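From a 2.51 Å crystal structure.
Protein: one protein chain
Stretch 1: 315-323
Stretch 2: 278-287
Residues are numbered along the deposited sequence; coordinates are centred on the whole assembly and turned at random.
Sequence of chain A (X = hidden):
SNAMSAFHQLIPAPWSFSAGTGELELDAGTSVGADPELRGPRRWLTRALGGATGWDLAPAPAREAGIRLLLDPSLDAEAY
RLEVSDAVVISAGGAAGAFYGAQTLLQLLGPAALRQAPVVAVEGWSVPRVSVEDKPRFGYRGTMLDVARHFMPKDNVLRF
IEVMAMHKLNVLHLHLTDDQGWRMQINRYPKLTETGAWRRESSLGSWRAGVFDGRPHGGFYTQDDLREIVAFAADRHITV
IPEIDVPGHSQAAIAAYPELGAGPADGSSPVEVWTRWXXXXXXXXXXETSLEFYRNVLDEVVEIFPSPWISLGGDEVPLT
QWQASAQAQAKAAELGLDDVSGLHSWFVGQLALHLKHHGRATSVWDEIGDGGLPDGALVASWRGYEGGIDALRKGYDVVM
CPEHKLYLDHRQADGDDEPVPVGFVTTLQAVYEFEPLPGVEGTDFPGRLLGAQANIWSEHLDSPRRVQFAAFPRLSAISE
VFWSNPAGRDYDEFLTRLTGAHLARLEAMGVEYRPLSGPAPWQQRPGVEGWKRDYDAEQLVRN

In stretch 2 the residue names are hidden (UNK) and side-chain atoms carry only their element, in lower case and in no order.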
# COMPACT_ATOMS: atom_id res chain seq x y z
N ASP A 315 4.19 -29.05 10.42
CA ASP A 315 3.31 -28.94 11.57
C ASP A 315 1.98 -29.62 11.30
O ASP A 315 1.54 -29.73 10.15
CB ASP A 315 3.09 -27.47 11.97
CG ASP A 315 2.39 -26.67 10.87
OD1 ASP A 315 2.83 -26.74 9.71
OD2 ASP A 315 1.38 -25.97 11.18
N GLU A 316 1.35 -30.09 12.38
CA GLU A 316 -0.06 -30.45 12.40
C GLU A 316 -0.53 -31.42 11.31
O GLU A 316 -1.34 -31.05 10.45
CB GLU A 316 -0.93 -29.18 12.41
CG GLU A 316 -0.39 -28.11 13.36
CD GLU A 316 -1.36 -26.97 13.63
OE1 GLU A 316 -2.36 -26.82 12.89
OE2 GLU A 316 -1.12 -26.21 14.59
N VAL A 317 -0.02 -32.65 11.34
CA VAL A 317 -0.57 -33.68 10.47
C VAL A 317 -1.22 -34.82 11.25
O VAL A 317 -0.52 -35.66 11.83
CB VAL A 317 0.48 -34.23 9.49
CG1 VAL A 317 -0.21 -34.83 8.28
CG2 VAL A 317 1.44 -33.13 9.06
N PRO A 318 -2.56 -34.87 11.24
CA PRO A 318 -3.37 -35.95 11.82
C PRO A 318 -3.11 -37.24 11.06
O PRO A 318 -2.94 -37.19 9.85
CB PRO A 318 -4.81 -35.49 11.55
CG PRO A 318 -4.71 -34.01 11.37
CD PRO A 318 -3.38 -33.78 10.70
N LEU A 319 -3.09 -38.38 11.74
CA LEU A 319 -2.70 -39.62 11.08
C LEU A 319 -3.90 -40.38 10.56
O LEU A 319 -3.76 -41.44 9.94
CB LEU A 319 -1.93 -40.51 12.03
CG LEU A 319 -0.71 -39.91 12.71
CD1 LEU A 319 -0.22 -40.91 13.75
CD2 LEU A 319 0.38 -39.58 11.72
N THR A 320 -5.09 -39.84 10.81
CA THR A 320 -6.32 -40.53 10.50
C THR A 320 -6.35 -41.02 9.06
O THR A 320 -6.59 -42.19 8.81
CB THR A 320 -7.52 -39.62 10.73
OG1 THR A 320 -7.46 -39.11 12.07
CG2 THR A 320 -8.83 -40.39 10.52
N GLN A 321 -6.11 -40.10 8.12
CA GLN A 321 -6.12 -40.45 6.71
C GLN A 321 -5.12 -41.58 6.42
O GLN A 321 -5.44 -42.55 5.73
CB GLN A 321 -5.80 -39.22 5.87
CG GLN A 321 -5.69 -39.48 4.36
CD GLN A 321 -5.34 -38.20 3.58
OE1 GLN A 321 -5.96 -37.15 3.75
NE2 GLN A 321 -4.32 -38.30 2.72
N TRP A 322 -3.91 -41.44 6.95
CA TRP A 322 -2.84 -42.38 6.64
C TRP A 322 -3.10 -43.76 7.23
O TRP A 322 -2.81 -44.77 6.61
CB TRP A 322 -1.51 -41.84 7.14
CG TRP A 322 -0.94 -40.73 6.32
CD1 TRP A 322 -1.38 -40.30 5.10
CD2 TRP A 322 0.17 -39.91 6.67
NE1 TRP A 322 -0.60 -39.25 4.67
CE2 TRP A 322 0.37 -39.00 5.62
CE3 TRP A 322 1.05 -39.87 7.77
CZ2 TRP A 322 1.39 -38.06 5.63
CZ3 TRP A 322 2.06 -38.93 7.78
CH2 TRP A 322 2.22 -38.04 6.72
N GLN A 323 -3.67 -43.79 8.43
CA GLN A 323 -3.99 -45.04 9.08
C GLN A 323 -5.06 -45.82 8.33
O GLN A 323 -5.09 -47.05 8.36
CB GLN A 323 -4.44 -44.79 10.52
CG GLN A 323 -3.33 -44.33 11.43
CD GLN A 323 -3.86 -43.83 12.75
OE1 GLN A 323 -5.08 -43.79 12.96
NE2 GLN A 323 -2.96 -43.45 13.65
N UNK A 278 -8.43 -23.83 11.19
CA UNK A 278 -8.15 -24.94 12.08
C UNK A 278 -7.33 -26.03 11.44
O UNK A 278 -6.68 -25.81 10.41
N UNK A 279 -7.35 -27.21 12.05
CA UNK A 279 -6.54 -28.33 11.56
C UNK A 279 -7.32 -29.24 10.61
O UNK A 279 -8.44 -29.68 10.91
c UNK A 279 -5.05 -28.19 13.58
c UNK A 279 -4.37 -28.89 14.73
c UNK A 279 -5.91 -29.12 12.72
c UNK A 279 -5.06 -30.28 12.19
N UNK A 280 -6.72 -29.50 9.46
CA UNK A 280 -7.34 -30.29 8.41
C UNK A 280 -6.94 -31.77 8.50
O UNK A 280 -5.75 -32.11 8.52
o UNK A 280 -8.85 -30.84 6.18
c UNK A 280 -6.93 -29.74 7.05
c UNK A 280 -7.95 -30.02 5.99
n UNK A 280 -7.84 -29.34 4.86
N UNK A 281 -7.93 -32.66 8.53
CA UNK A 281 -7.64 -34.08 8.47
C UNK A 281 -7.27 -34.48 7.04
O UNK A 281 -6.70 -35.55 6.79
c UNK A 281 -8.89 -35.06 10.48
c UNK A 281 -9.95 -36.06 10.94
o UNK A 281 -10.56 -36.74 10.08
c UNK A 281 -8.83 -34.91 8.97
o UNK A 281 -10.17 -36.17 12.16
N UNK A 282 -7.58 -33.61 6.09
CA UNK A 282 -7.24 -33.90 4.71
C UNK A 282 -5.82 -33.45 4.39
O UNK A 282 -5.50 -32.27 4.45
c UNK A 282 -8.26 -33.27 3.76
c UNK A 282 -7.83 -33.41 2.31
o UNK A 282 -9.51 -33.94 3.95
N UNK A 283 -4.96 -34.40 4.05
CA UNK A 283 -3.54 -34.12 3.87
C UNK A 283 -2.99 -34.82 2.63
O UNK A 283 -3.70 -35.56 1.96
c UNK A 283 -3.24 -33.73 6.31
c UNK A 283 -2.74 -34.51 5.12
c UNK A 283 -2.87 -36.00 5.40
N UNK A 284 -1.72 -34.59 2.34
CA UNK A 284 -1.10 -35.24 1.19
C UNK A 284 -1.11 -36.75 1.33
O UNK A 284 -1.00 -37.31 2.43
c UNK A 284 0.53 -33.30 0.62
c UNK A 284 -0.20 -32.95 -0.67
c UNK A 284 2.01 -33.01 0.49
c UNK A 284 0.33 -34.77 1.00
N UNK A 285 -1.24 -37.42 0.20
CA UNK A 285 -0.98 -38.83 0.14
C UNK A 285 0.50 -38.88 -0.20
O UNK A 285 0.90 -38.46 -1.27
c UNK A 285 -1.80 -39.47 -0.97
c UNK A 285 -2.33 -41.60 -2.25
o UNK A 285 -2.15 -41.30 -3.45
o UNK A 285 -3.19 -42.43 -1.86
c UNK A 285 -1.46 -40.94 -1.20
N UNK A 286 1.31 -39.38 0.73
CA UNK A 286 2.75 -39.45 0.52
C UNK A 286 3.12 -40.62 -0.38
O UNK A 286 2.80 -41.77 -0.09
c UNK A 286 3.53 -39.52 1.85
c UNK A 286 3.11 -38.39 2.76
c UNK A 286 3.29 -40.84 2.52
N UNK A 287 3.85 -40.33 -1.44
CA UNK A 287 4.05 -41.26 -2.53
C UNK A 287 5.02 -40.65 -3.52
O UNK A 287 5.42 -39.49 -3.37
o UNK A 287 2.29 -40.36 -3.92
c UNK A 287 2.73 -41.53 -3.25
O HOH W 1 -3.20 -30.43 8.00
O HOH W 2 -5.70 -37.34 8.72

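Position 278 has no side-chain atoms, and its phi/psi of 97/-162 would jam a CB against the preceding carbonyl O; it is Gly 278.

Position 279 carries four carbons, forked at the first, with one arm two carbons long. The CA-to-CB bond points toward stretch 1, and the fork lies beside Glu 316 and Pro 318. This is Ile 279, chi1 m: its CG1 is 3.1 Å from Glu 316 OE1, a short approach by a poorly ordered side chain, and its CG2 packs 3.8 Å from Pro 318 CG.

Position 280 has two carbons, the second bearing one oxygen and one nitrogen, none within 6 Å of stretch 1. The amide identifies Asn 280, whose OD1 accepts from the backbone N of 282 at 3.0 Å and 161°, bracing its own stretch.

At 281 the CA-to-CB bond points sideways and three carbons end in two oxygens, with the second carbon near Pro 318 and one oxygen near Thr 320; the carboxylate on this chain length makes it Glu 281. Its CG lies 4.2 Å from Pro 318 CB, a loose contact along the side of the proline ring.

Position 282 shows one carbon carrying an oxygen and a carbon, with CA-to-CB pointing away: Thr 282. Its CG2 comes no closer than 4.4 Å to Gln 321 OE1.

Position 283 has three carbons, one bearing the other two, and its CA-to-CB bond points toward stretch 1. It is Val 283, with CG1 3.8 Å from Val 317 CG1 and CG2 4.0 Å from Trp 322 NE1.

Position 284 holds four carbons forked at the second, the pattern of Leu 284; CA-to-CB points away, leaving the carbonyl to make the contact.

Position 285 has three carbons, the third carrying two oxygens, and its CA-to-CB bond points away from stretch 1; it is Glu 285.

Position 286 has a three-carbon fork whose CA-to-CB bond points toward stretch 1. As Val 286, it places CG1 3.4 Å from Trp 322 CZ2.

At 287 one carbon bears one oxygen, out of reach of stretch 1: Ser 287, at the N-cap position before a helix.

The contact buries 600 Å², and backbone recognition anchors it. The Gln 321 amide matches both polar groups of one residue: Val 283 N donates to Gln 321 OE1 (2.9 Å, 177°), while Gln 321 NE2 donates to Val 283 O (2.9 Å, 153°). Trp 322 NE1 donates to Leu 284 O (3.0 Å, 164°), which sits at the indole edge near its plane. Water 2 adds a bridge, donating to Glu 281 O at 2.8 Å and accepting from Gln 321 N at 2.9 Å. Around these polar links, Ile 279, Val 283 and Val 286 pack against Val 317, Pro 318 and Trp 322.

Stretch 2, residues 278-287: GINETVLEVS
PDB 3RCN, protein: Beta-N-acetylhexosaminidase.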